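Long-range contacts in transketolase (Campylobacter jejuni, PDB 3M6L), which is a two-subunit enzyme of the thiamine diphosphate-dependent family, holding the cofactor and a calcium ion where its subunits meet: residues A[153-158]-A[180-185]; A[365-370]-A[390-395]; A[370-375]-A[415-420]. All coordinates share one frame; numbering follows the deposited sequence.

Contact 1. Residues A[153-158]-A[180-185]. With CA (calcium ion), chain D; TPP (thiamine diphosphate), chain C.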
loop_
_atom_site.group_PDB
_atom_site.type_symbol
_atom_site.label_atom_id
_atom_site.label_comp_id
_atom_site.label_asym_id
_atom_site.label_seq_id
_atom_site.Cartn_x
_atom_site.Cartn_y
_atom_site.Cartn_z
ATOM N N CYS A 153 -4.689 3.290 20.895
ATOM C CA CYS A 153 -4.922 2.477 19.695
ATOM C C CYS A 153 -5.889 1.331 20.073
ATOM O O CYS A 153 -6.172 1.101 21.254
ATOM C CB CYS A 153 -3.609 1.949 19.160
ATOM S SG CYS A 153 -2.930 0.589 20.149
ATOM N N GLY A 154 -6.426 0.660 19.075
ATOM C CA GLY A 154 -7.334 -0.433 19.297
ATOM C C GLY A 154 -6.839 -1.674 18.572
ATOM O O GLY A 154 -5.751 -1.745 18.042
ATOM N N ASP A 155 -7.727 -2.655 18.537
ATOM C CA ASP A 155 -7.489 -3.967 17.819
ATOM C C ASP A 155 -7.110 -3.752 16.396
ATOM O O ASP A 155 -6.211 -4.432 15.864
ATOM C CB ASP A 155 -8.732 -4.816 17.876
ATOM C CG ASP A 155 -9.050 -5.223 19.333
ATOM O OD1 ASP A 155 -8.211 -5.862 20.010
ATOM O OD2 ASP A 155 -10.110 -4.874 19.876
ATOM N N GLY A 156 -7.827 -2.890 15.744
ATOM C CA GLY A 156 -7.666 -2.640 14.355
ATOM C C GLY A 156 -6.251 -2.124 14.050
ATOM O O GLY A 156 -5.584 -2.543 13.072
ATOM N N ASP A 157 -5.794 -1.199 14.864
ATOM C CA ASP A 157 -4.438 -0.664 14.660
ATOM C C ASP A 157 -3.371 -1.782 14.752
ATOM O O ASP A 157 -2.381 -1.800 14.021
ATOM C CB ASP A 157 -4.124 0.397 15.675
ATOM C CG ASP A 157 -4.993 1.609 15.541
ATOM O OD1 ASP A 157 -4.833 2.348 14.540
ATOM O OD2 ASP A 157 -5.849 1.847 16.431
ATOM N N LEU A 158 -3.510 -2.620 15.752
ATOM C CA LEU A 158 -2.453 -3.595 16.021
ATOM C C LEU A 158 -2.459 -4.813 15.094
ATOM O O LEU A 158 -1.509 -5.565 15.072
ATOM C CB LEU A 158 -2.557 -4.017 17.468
ATOM C CG LEU A 158 -2.148 -2.876 18.419
ATOM C CD1 LEU A 158 -1.943 -3.506 19.797
ATOM C CD2 LEU A 158 -0.887 -1.992 18.053
ATOM N N LEU A 180 2.303 3.633 24.584
ATOM C CA LEU A 180 1.176 3.122 23.698
ATOM C C LEU A 180 0.140 2.489 24.588
ATOM O O LEU A 180 0.437 1.550 25.342
ATOM C CB LEU A 180 1.751 2.127 22.681
ATOM C CG LEU A 180 0.779 1.474 21.708
ATOM C CD1 LEU A 180 0.158 2.619 20.875
ATOM C CD2 LEU A 180 1.551 0.440 20.731
ATOM N N ILE A 181 -1.099 2.964 24.513
ATOM C CA ILE A 181 -2.195 2.487 25.326
ATOM C C ILE A 181 -3.138 1.755 24.406
ATOM O O ILE A 181 -3.820 2.356 23.539
ATOM C CB ILE A 181 -2.931 3.618 26.096
ATOM C CG1 ILE A 181 -1.942 4.416 26.901
ATOM C CG2 ILE A 181 -4.135 3.052 26.902
ATOM C CD1 ILE A 181 -2.457 5.794 27.530
ATOM N N TYR A 182 -3.171 0.407 24.536
ATOM C CA TYR A 182 -4.054 -0.453 23.720
ATOM C C TYR A 182 -5.374 -0.734 24.379
ATOM O O TYR A 182 -5.427 -1.328 25.460
ATOM C CB TYR A 182 -3.257 -1.786 23.401
ATOM C CG TYR A 182 -3.986 -2.932 22.834
ATOM C CD1 TYR A 182 -5.036 -2.803 21.906
ATOM C CD2 TYR A 182 -3.549 -4.254 23.163
ATOM C CE1 TYR A 182 -5.702 -3.859 21.368
ATOM C CE2 TYR A 182 -4.175 -5.347 22.629
ATOM C CZ TYR A 182 -5.245 -5.165 21.717
ATOM O OH TYR A 182 -5.845 -6.237 21.181
ATOM N N ASP A 183 -6.434 -0.278 23.756
ATOM C CA ASP A 183 -7.803 -0.530 24.178
ATOM C C ASP A 183 -8.189 -1.924 23.728
ATOM O O ASP A 183 -8.685 -2.145 22.618
ATOM C CB ASP A 183 -8.736 0.526 23.521
ATOM C CG ASP A 183 -10.165 0.461 24.005
ATOM O OD1 ASP A 183 -10.407 -0.144 25.100
ATOM O OD2 ASP A 183 -11.083 0.997 23.271
ATOM N N SER A 184 -7.966 -2.888 24.616
ATOM C CA SER A 184 -8.361 -4.251 24.397
ATOM C C SER A 184 -9.789 -4.556 24.858
ATOM O O SER A 184 -10.023 -4.865 26.018
ATOM C CB SER A 184 -7.295 -5.179 25.007
ATOM O OG SER A 184 -7.530 -6.524 24.720
ATOM N N ASN A 185 -10.733 -4.433 23.934
ATOM C CA ASN A 185 -12.121 -4.668 24.218
ATOM C C ASN A 185 -12.773 -5.951 23.594
ATOM O O ASN A 185 -14.025 -6.205 23.722
ATOM C CB ASN A 185 -12.940 -3.404 23.943
ATOM C CG ASN A 185 -13.011 -3.071 22.457
ATOM O OD1 ASN A 185 -12.687 -3.908 21.597
ATOM N ND2 ASN A 185 -13.381 -1.778 22.133
HETATM CA CA CA D . -11.815 -3.372 19.497
HETATM N "N1'" TPP C . -8.863 -0.522 7.253
HETATM C "C2'" TPP C . -8.186 0.573 7.591
HETATM C CM2 TPP C . -6.738 0.651 7.147
HETATM N "N3'" TPP C . -8.648 1.646 8.271
HETATM C "C4'" TPP C . -9.940 1.686 8.607
HETATM N "N4'" TPP C . -10.371 2.767 9.217
HETATM C "C5'" TPP C . -10.784 0.479 8.314
HETATM C "C6'" TPP C . -10.183 -0.576 7.628
HETATM C "C7'" TPP C . -12.297 0.416 8.755
HETATM N N3 TPP C . -12.382 0.259 10.298
HETATM C C2 TPP C . -12.549 1.211 11.297
HETATM S S1 TPP C . -12.435 0.737 13.001
HETATM C C5 TPP C . -12.274 -0.906 12.406
HETATM C C4 TPP C . -12.231 -0.930 10.934
HETATM C CM4 TPP C . -11.988 -2.228 10.270
HETATM C C6 TPP C . -12.138 -2.143 13.260
HETATM C C7 TPP C . -12.633 -2.086 14.697
HETATM O O7 TPP C . -11.471 -1.622 15.255
HETATM P PA TPP C . -11.052 -1.400 16.712
HETATM O O1A TPP C . -9.700 -0.860 16.546
HETATM O O2A TPP C . -11.161 -2.749 17.384
HETATM O O3A TPP C . -12.136 -0.402 17.244
HETATM P PB TPP C . -13.311 -0.395 18.344
HETATM O O1B TPP C . -13.304 0.984 18.866
HETATM O O2B TPP C . -13.104 -1.492 19.350
HETATM O O3B TPP C . -14.582 -0.783 17.664
HETATM O O HOH W 1 -10.182 -1.906 20.440
HETATM O O HOH W 2 -9.095 -7.062 22.357
#
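Tyr182 and Asp155 meet at right angles where two neighbouring parallel strands end at the calcium ion. The Tyr182 ring hangs with CG anti to the backbone N (chi1 168°). This sends its OH past Gly154 to the start of the next helix. There Tyr182 OH donates to Asp155 OD1 at 2.7 Å, nearly along the C-O axis of the carboxylate. The two planes stand 88° apart, and OD1 lies at the edge of the ring. Leu158 CD1 sits over the centre of one ring face, 3.7 Å from the Tyr182 centroid, a CH-pi contact. Ser184 CB lies against the opposite face, toward the rim.

The two carboxylate oxygens of Asp155 divide the work. OD1 takes the tyrosine and a water shared with Ser184 OG. Asp155 OD2 binds the calcium ion at 2.3 Å. Asn185 OD1 binds the same ion, and Asn185 ND2 donates to O2B of thiamine diphosphate at 2.8 Å. The amide of Asn185 thus grips metal and cofactor together. Two oxygens of the diphosphate, a water and the carbonyl O of Ile187 complete the site. Tyr182 holds Asp155 from the second shell.

Gly156 N donates to the diphosphate oxygen O1A. Gly154 N donates to Asp157 OD2, on the lone pair facing away from the other oxygen. Asp157 OD1 is held by Ser67 and Gly120. Such a metal-bound diphosphate is characteristic of thiamine diphosphate enzymes.

The strands are joined by Cys153 N to Ile181 O and by Asp183 N to Cys153 O, both 2.9 Å. Cys153 SG packs on Leu180 CD1. Strand 178-184 lies between strands 149-154 and 237-242 of a parallel sheet, and Phe205 of helix 201-207 packs against Leu158 and Leu180.

Contact 2. Residues A[365-370]-A[390-395]; sequences SADLGP and FGIREH. With TPP (thiamine diphosphate), chain B.
Asp367 and Ile392 cross obliquely beside the thiazolium end of thiamine diphosphate. Asp367 CB lies 3.7 Å from Ile392 CD1, and CG1 of the isoleucine is equally near. The Asp367 carboxylate extends anti to its own N (chi1 -165°). This carries Asp367 OD2 to 3.1 Å from C6 of thiamine diphosphate. Asp367 OD1 is held from the second subunit by Ser188 OG and Glu190 N of that chain. Ile392 CG1 rests 3.8 Å from the methyl CM4 of thiamine diphosphate, so the pair packs on two substituents of the thiazolium ring, that methyl and the arm carbon C6.

Ala366 faces a different partner. Its methyl lies against Gly391 O and packs on Glu394 CG at 3.9 Å. The Glu394 chain bends at chi2 (84°), which turns the carboxylate toward the aminopyrimidine. Glu394 OE2 then stands 2.5 Å from N1' of the cofactor. This glutamate beside N1' is a hallmark of thiamine diphosphate enzymes. Water 3 donates to both Ala366 O and Glu394 OE2, tying the loop to the carboxylate.

Phe390 presents its ring edge to Ser365 O, which lies near the ring plane. Phe390 N makes a weak hydrogen bond of 3.4 Å to Ser365 O. The Arg393 chain is extended, and its NH1 donates to Phe390 O at 2.8 Å. That carbonyl is met from above its plane, 50° out. Arg393 NH2 also binds Ser168 OG and, in the second subunit, Ala196 O. Ser365 OG accepts from Leu368 N, an ST motif that shapes the turn into the next helix.

The two loops follow neighbouring parallel strands, 361-365 and 387-389, and lead into helices 369-372 and 394-407. Met397 of the latter packs on Ala366 and Phe390. Leu368 and Glu394 both touch Thr416 on strand 411-417.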
loop_
_atom_site.group_PDB
_atom_site.type_symbol
_atom_site.label_atom_id
_atom_site.label_comp_id
_atom_site.label_asym_id
_atom_site.label_seq_id
_atom_site.Cartn_x
_atom_site.Cartn_y
_atom_site.Cartn_z
ATOM N N SER A 365 16.166 6.018 3.595
ATOM C CA SER A 365 15.651 5.084 2.637
ATOM C C SER A 365 15.217 3.837 3.347
ATOM O O SER A 365 15.664 3.545 4.463
ATOM C CB SER A 365 16.760 4.697 1.619
ATOM O OG SER A 365 16.282 3.754 0.633
ATOM N N ALA A 366 14.264 3.088 2.756
ATOM C CA ALA A 366 13.864 1.797 3.202
ATOM C C ALA A 366 14.816 0.691 2.709
ATOM O O ALA A 366 14.546 -0.043 1.742
ATOM C CB ALA A 366 12.393 1.471 2.837
ATOM N N ASP A 367 15.995 0.662 3.315
ATOM C CA ASP A 367 17.125 -0.242 2.963
ATOM C C ASP A 367 17.756 -0.054 1.586
ATOM O O ASP A 367 18.462 -0.954 1.147
ATOM C CB ASP A 367 16.780 -1.713 3.241
ATOM C CG ASP A 367 18.045 -2.663 3.255
ATOM O OD1 ASP A 367 19.056 -2.349 3.961
ATOM O OD2 ASP A 367 18.063 -3.707 2.548
ATOM N N LEU A 368 17.513 1.049 0.869
ATOM C CA LEU A 368 17.979 1.203 -0.478
ATOM C C LEU A 368 18.861 2.430 -0.639
ATOM O O LEU A 368 19.070 2.938 -1.753
ATOM C CB LEU A 368 16.812 1.337 -1.447
ATOM C CG LEU A 368 16.113 0.019 -1.683
ATOM C CD1 LEU A 368 14.782 0.135 -2.472
ATOM C CD2 LEU A 368 17.056 -0.936 -2.468
ATOM N N GLY A 369 19.509 2.870 0.450
ATOM C CA GLY A 369 20.327 4.055 0.331
ATOM C C GLY A 369 21.345 4.068 -0.784
ATOM O O GLY A 369 21.483 5.076 -1.507
ATOM N N PRO A 370 22.074 2.968 -0.919
ATOM C CA PRO A 370 23.088 2.838 -1.941
ATOM C C PRO A 370 22.554 2.946 -3.364
ATOM O O PRO A 370 23.245 3.408 -4.254
ATOM C CB PRO A 370 23.722 1.478 -1.664
ATOM C CG PRO A 370 23.438 1.197 -0.321
ATOM C CD PRO A 370 22.133 1.866 0.039
ATOM N N PHE A 390 15.626 3.102 7.847
ATOM C CA PHE A 390 14.312 2.607 8.123
ATOM C C PHE A 390 14.076 1.090 8.070
ATOM O O PHE A 390 13.073 0.553 8.501
ATOM C CB PHE A 390 13.314 3.335 7.206
ATOM C CG PHE A 390 13.114 4.799 7.536
ATOM C CD1 PHE A 390 12.225 5.177 8.553
ATOM C CD2 PHE A 390 13.739 5.803 6.797
ATOM C CE1 PHE A 390 12.004 6.503 8.836
ATOM C CE2 PHE A 390 13.516 7.147 7.095
ATOM C CZ PHE A 390 12.634 7.478 8.110
ATOM N N GLY A 391 15.045 0.380 7.458
ATOM C CA GLY A 391 14.893 -0.984 7.147
ATOM C C GLY A 391 13.905 -1.186 5.987
ATOM O O GLY A 391 13.516 -0.193 5.329
ATOM N N ILE A 392 13.439 -2.438 5.838
ATOM C CA ILE A 392 12.511 -2.744 4.730
ATOM C C ILE A 392 11.077 -2.510 5.238
ATOM O O ILE A 392 10.317 -3.480 5.453
ATOM C CB ILE A 392 12.768 -4.137 4.144
ATOM C CG1 ILE A 392 14.207 -4.362 3.669
ATOM C CG2 ILE A 392 11.963 -4.276 2.822
ATOM C CD1 ILE A 392 15.270 -4.719 4.791
ATOM N N ARG A 393 10.691 -1.227 5.396
ATOM C CA ARG A 393 9.472 -0.793 6.135
ATOM C C ARG A 393 9.028 0.472 5.429
ATOM O O ARG A 393 8.946 1.546 6.026
ATOM C CB ARG A 393 9.803 -0.449 7.607
ATOM C CG ARG A 393 10.429 -1.611 8.387
ATOM C CD ARG A 393 10.542 -1.202 9.810
ATOM N NE ARG A 393 11.170 -2.199 10.694
ATOM C CZ ARG A 393 12.462 -2.239 10.981
ATOM N NH1 ARG A 393 13.342 -1.313 10.555
ATOM N NH2 ARG A 393 12.879 -3.159 11.893
ATOM N N GLU A 394 8.677 0.377 4.111
ATOM C CA GLU A 394 8.272 1.549 3.385
ATOM C C GLU A 394 7.115 2.258 4.066
ATOM O O GLU A 394 7.096 3.499 4.135
ATOM C CB GLU A 394 7.908 1.217 1.934
ATOM C CG GLU A 394 9.027 0.676 1.101
ATOM C CD GLU A 394 9.247 -0.809 1.224
ATOM O OE1 GLU A 394 8.395 -1.455 1.920
ATOM O OE2 GLU A 394 10.194 -1.304 0.574
ATOM N N HIS A 395 6.051 1.540 4.462
ATOM C CA HIS A 395 4.890 2.223 4.964
ATOM C C HIS A 395 5.133 2.941 6.281
ATOM O O HIS A 395 4.765 4.097 6.450
ATOM C CB HIS A 395 3.784 1.229 5.147
ATOM C CG HIS A 395 2.382 1.714 5.180
ATOM N ND1 HIS A 395 1.918 2.986 4.966
ATOM C CD2 HIS A 395 1.291 0.911 5.292
ATOM C CE1 HIS A 395 0.584 2.942 5.019
ATOM N NE2 HIS A 395 0.207 1.705 5.243
HETATM N "N1'" TPP B . 10.975 -3.184 -0.920
HETATM C "C2'" TPP B . 10.263 -4.217 -1.364
HETATM C CM2 TPP B . 8.811 -4.289 -0.930
HETATM N "N3'" TPP B . 10.677 -5.207 -2.184
HETATM C "C4'" TPP B . 11.916 -5.152 -2.683
HETATM N "N4'" TPP B . 12.270 -6.100 -3.522
HETATM C "C5'" TPP B . 12.820 -4.051 -2.209
HETATM C "C6'" TPP B . 12.280 -3.102 -1.342
HETATM C "C7'" TPP B . 14.320 -3.967 -2.687
HETATM N N3 TPP B . 15.143 -5.103 -2.019
HETATM C C2 TPP B . 15.488 -6.366 -2.487
HETATM S S1 TPP B . 16.300 -7.518 -1.413
HETATM C C5 TPP B . 16.331 -6.213 -0.240
HETATM C C4 TPP B . 15.626 -5.027 -0.753
HETATM C CM4 TPP B . 15.464 -3.871 0.153
HETATM C C6 TPP B . 16.940 -6.284 1.140
HETATM C C7 TPP B . 18.004 -7.337 1.407
HETATM O O7 TPP B . 17.151 -8.343 1.776
HETATM P PA TPP B . 17.406 -9.747 2.338
HETATM O O1A TPP B . 16.038 -10.262 2.461
HETATM O O2A TPP B . 18.168 -9.545 3.627
HETATM O O3A TPP B . 18.299 -10.412 1.237
HETATM P PB TPP B . 19.798 -10.986 1.106
HETATM O O1B TPP B . 19.661 -12.137 0.194
HETATM O O2B TPP B . 20.379 -11.271 2.462
HETATM O O3B TPP B . 20.666 -9.891 0.579
HETATM O O HOH W 3 12.418 -0.091 -0.092
HETATM O O HOH W 4 17.536 1.110 6.159
#

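Contact 3. Residues A[370-375]-A[415-420]. With TPP (thiamine diphosphate), chain B; R5P (ribose-5-phosphate), chain F.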
loop_
_atom_site.group_PDB
_atom_site.type_symbol
_atom_site.label_atom_id
_atom_site.label_comp_id
_atom_site.label_asym_id
_atom_site.label_seq_id
_atom_site.Cartn_x
_atom_site.Cartn_y
_atom_site.Cartn_z
ATOM N N PRO A 370 22.074 2.968 -0.919
ATOM C CA PRO A 370 23.088 2.838 -1.941
ATOM C C PRO A 370 22.554 2.946 -3.364
ATOM O O PRO A 370 23.245 3.408 -4.254
ATOM C CB PRO A 370 23.722 1.478 -1.664
ATOM C CG PRO A 370 23.438 1.197 -0.321
ATOM C CD PRO A 370 22.133 1.866 0.039
ATOM N N SER A 371 21.321 2.513 -3.540
ATOM C CA SER A 371 20.720 2.470 -4.866
ATOM C C SER A 371 19.890 3.710 -5.135
ATOM O O SER A 371 19.832 4.197 -6.254
ATOM C CB SER A 371 19.810 1.247 -4.930
ATOM O OG SER A 371 19.405 1.087 -6.239
ATOM N N ASN A 372 19.206 4.208 -4.121
ATOM C CA ASN A 372 18.478 5.499 -4.229
ATOM C C ASN A 372 19.395 6.713 -4.323
ATOM O O ASN A 372 18.966 7.802 -4.698
ATOM C CB ASN A 372 17.502 5.697 -3.081
ATOM C CG ASN A 372 16.321 4.664 -3.056
ATOM O OD1 ASN A 372 15.891 4.006 -4.089
ATOM N ND2 ASN A 372 15.796 4.511 -1.891
ATOM N N LYS A 373 20.651 6.512 -3.846
ATOM C CA LYS A 373 21.690 7.583 -3.744
ATOM C C LYS A 373 21.242 8.624 -2.728
ATOM O O LYS A 373 21.453 9.807 -2.935
ATOM C CB LYS A 373 22.017 8.241 -5.103
ATOM C CG LYS A 373 22.476 7.265 -6.173
ATOM C CD LYS A 373 23.592 6.360 -5.770
ATOM C CE LYS A 373 24.065 5.360 -6.817
ATOM N NZ LYS A 373 24.979 6.050 -7.749
ATOM N N THR A 374 20.715 8.194 -1.597
ATOM C CA THR A 374 20.241 9.083 -0.571
ATOM C C THR A 374 21.144 9.278 0.645
ATOM O O THR A 374 20.820 10.050 1.532
ATOM C CB THR A 374 18.751 8.653 -0.155
ATOM O OG1 THR A 374 18.802 7.304 0.277
ATOM C CG2 THR A 374 17.840 8.892 -1.321
ATOM N N GLU A 375 22.324 8.660 0.684
ATOM C CA GLU A 375 23.169 8.843 1.864
ATOM C C GLU A 375 23.609 10.297 1.975
ATOM O O GLU A 375 24.033 10.928 0.991
ATOM C CB GLU A 375 24.460 8.016 1.736
ATOM C CG GLU A 375 25.342 8.091 3.041
ATOM C CD GLU A 375 26.470 7.101 3.049
ATOM O OE1 GLU A 375 26.984 6.800 1.952
ATOM O OE2 GLU A 375 26.857 6.639 4.155
ATOM N N ALA A 415 12.609 7.671 1.053
ATOM C CA ALA A 415 13.063 7.194 -0.219
ATOM C C ALA A 415 12.931 5.676 -0.434
ATOM O O ALA A 415 13.128 4.859 0.483
ATOM C CB ALA A 415 14.642 7.524 -0.366
ATOM N N THR A 416 12.464 5.293 -1.629
ATOM C CA THR A 416 12.456 3.924 -2.107
ATOM C C THR A 416 12.427 3.932 -3.639
ATOM O O THR A 416 12.473 4.983 -4.278
ATOM C CB THR A 416 11.276 3.052 -1.465
ATOM O OG1 THR A 416 11.403 1.684 -1.854
ATOM C CG2 THR A 416 9.973 3.803 -1.837
ATOM N N PHE A 417 12.396 2.724 -4.189
ATOM C CA PHE A 417 12.204 2.581 -5.634
ATOM C C PHE A 417 10.779 3.014 -5.900
ATOM O O PHE A 417 9.853 2.713 -5.103
ATOM C CB PHE A 417 12.409 1.141 -6.120
ATOM C CG PHE A 417 13.775 0.584 -6.050
ATOM C CD1 PHE A 417 14.885 1.398 -6.180
ATOM C CD2 PHE A 417 13.966 -0.809 -5.878
ATOM C CE1 PHE A 417 16.121 0.791 -6.172
ATOM C CE2 PHE A 417 15.196 -1.342 -5.876
ATOM C CZ PHE A 417 16.252 -0.525 -6.025
ATOM N N PHE A 418 10.527 3.621 -7.062
ATOM C CA PHE A 418 9.168 4.116 -7.390
ATOM C C PHE A 418 8.107 2.996 -7.337
ATOM O O PHE A 418 6.975 3.222 -6.944
ATOM C CB PHE A 418 9.190 4.791 -8.766
ATOM C CG PHE A 418 8.015 5.614 -9.159
ATOM C CD1 PHE A 418 7.189 6.306 -8.212
ATOM C CD2 PHE A 418 7.698 5.765 -10.522
ATOM C CE1 PHE A 418 6.132 7.067 -8.641
ATOM C CE2 PHE A 418 6.698 6.570 -10.880
ATOM C CZ PHE A 418 5.901 7.213 -9.967
ATOM N N ILE A 419 8.479 1.793 -7.763
ATOM C CA ILE A 419 7.484 0.671 -7.753
ATOM C C ILE A 419 7.009 0.444 -6.346
ATOM O O ILE A 419 5.844 0.146 -6.060
ATOM C CB ILE A 419 8.061 -0.634 -8.421
ATOM C CG1 ILE A 419 6.946 -1.709 -8.507
ATOM C CG2 ILE A 419 9.186 -1.123 -7.611
ATOM C CD1 ILE A 419 5.675 -1.247 -9.199
ATOM N N PHE A 420 7.887 0.614 -5.373
ATOM C CA PHE A 420 7.485 0.349 -3.967
ATOM C C PHE A 420 6.888 1.553 -3.233
ATOM O O PHE A 420 6.546 1.503 -2.047
ATOM C CB PHE A 420 8.634 -0.358 -3.205
ATOM C CG PHE A 420 9.170 -1.624 -3.907
ATOM C CD1 PHE A 420 8.328 -2.574 -4.385
ATOM C CD2 PHE A 420 10.501 -1.782 -4.143
ATOM C CE1 PHE A 420 8.798 -3.730 -5.046
ATOM C CE2 PHE A 420 10.969 -2.906 -4.779
ATOM C CZ PHE A 420 10.119 -3.817 -5.279
HETATM N "N1'" TPP B . 10.975 -3.184 -0.920
HETATM C "C2'" TPP B . 10.263 -4.217 -1.364
HETATM C CM2 TPP B . 8.811 -4.289 -0.930
HETATM N "N3'" TPP B . 10.677 -5.207 -2.184
HETATM C "C4'" TPP B . 11.916 -5.152 -2.683
HETATM N "N4'" TPP B . 12.270 -6.100 -3.522
HETATM C "C5'" TPP B . 12.820 -4.051 -2.209
HETATM C "C6'" TPP B . 12.280 -3.102 -1.342
HETATM C "C7'" TPP B . 14.320 -3.967 -2.687
HETATM N N3 TPP B . 15.143 -5.103 -2.019
HETATM C C2 TPP B . 15.488 -6.366 -2.487
HETATM S S1 TPP B . 16.300 -7.518 -1.413
HETATM C C5 TPP B . 16.331 -6.213 -0.240
HETATM C C4 TPP B . 15.626 -5.027 -0.753
HETATM C CM4 TPP B . 15.464 -3.871 0.153
HETATM C C6 TPP B . 16.940 -6.284 1.140
HETATM C C7 TPP B . 18.004 -7.337 1.407
HETATM O O7 TPP B . 17.151 -8.343 1.776
HETATM P PA TPP B . 17.406 -9.747 2.338
HETATM O O1A TPP B . 16.038 -10.262 2.461
HETATM O O2A TPP B . 18.168 -9.545 3.627
HETATM O O3A TPP B . 18.299 -10.412 1.237
HETATM P PB TPP B . 19.798 -10.986 1.106
HETATM O O1B TPP B . 19.661 -12.137 0.194
HETATM O O2B TPP B . 20.379 -11.271 2.462
HETATM O O3B TPP B . 20.666 -9.891 0.579
HETATM C C1 R5P F . 15.545 -5.584 -5.651
HETATM O O1 R5P F . 15.038 -6.946 -5.452
HETATM C C2 R5P F . 17.061 -5.571 -5.899
HETATM O O2 R5P F . 17.853 -5.666 -4.699
HETATM C C3 R5P F . 17.645 -4.499 -6.861
HETATM O O3 R5P F . 18.007 -5.415 -7.885
HETATM C C4 R5P F . 19.015 -3.775 -6.655
HETATM O O4 R5P F . 19.192 -3.452 -5.261
HETATM C C5 R5P F . 19.283 -2.570 -7.640
HETATM O O5 R5P F . 20.698 -2.229 -7.926
HETATM P P R5P F . 21.126 -0.853 -8.739
HETATM O O1P R5P F . 21.542 0.352 -7.726
HETATM O O2P R5P F . 19.770 -0.546 -9.573
HETATM O O3P R5P F . 22.202 -0.996 -9.769
#
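The backbone at 371-374 runs nearly against the strand end at 415-417, 160° apart, and comes closest at Asn372 and Thr416, whose CA atoms are 6.6 Å apart. Side chains span this gap without a direct hydrogen bond. The Asn372 amide lies across the strand, with ND2 3.4 Å from Thr416 CA. Asn372 OD1 approaches Phe417 CD1 at 3.5 Å, with amide and ring planes 82° apart. Thr443 OG1 hydrogen-bonds to Asn372 OD1 and steadies that amide. Next to it, the methyl groups Thr374 CG2 and Ala415 CB pack at 3.6 Å.

In the conformer described, one of two deposited, a chi1 of -171° swings Ser371 OG away from the backbone N. Ser371 OG lies at the edge of the Phe417 ring, 3.3 Å from Phe417 CE1. Ser371 OG donates to O1P of ribose-5-phosphate at 2.7 Å. Farther along, the Phe420 ring lies over the aminopyrimidine of thiamine diphosphate, with Phe420 CE2 3.2 Å from C4'. Ile419 CG2 backs its other face.

Helix end and strand end thus help wall the pocket of both ligands: packing joins the segments, the hydroxyl in this conformer serves the phosphate, and Phe420 serves the cofactor.

From the N terminus, contact 1 closes first, bringing 180-185 back beside 153-158 through an excursion that includes helix 161-172. It belongs to the diphosphate-binding domain and is finished before the others open. Contacts 2 and 3 lie in the pyrimidine-binding domain. Contact 2 joins the ends of strands 361-365 and 387-389, and contact 3 brings helix 369-372 against strand 411-417. Their segments alternate along the chain, so the two loops cross, sharing Pro370. Their centres are about 8 Å apart. Within one chain, the centre of contact 1 lies about 26 Å from that of contact 2. The dimer unites them: each cofactor joins contact 1 of one subunit to contacts 2 and 3 of the other.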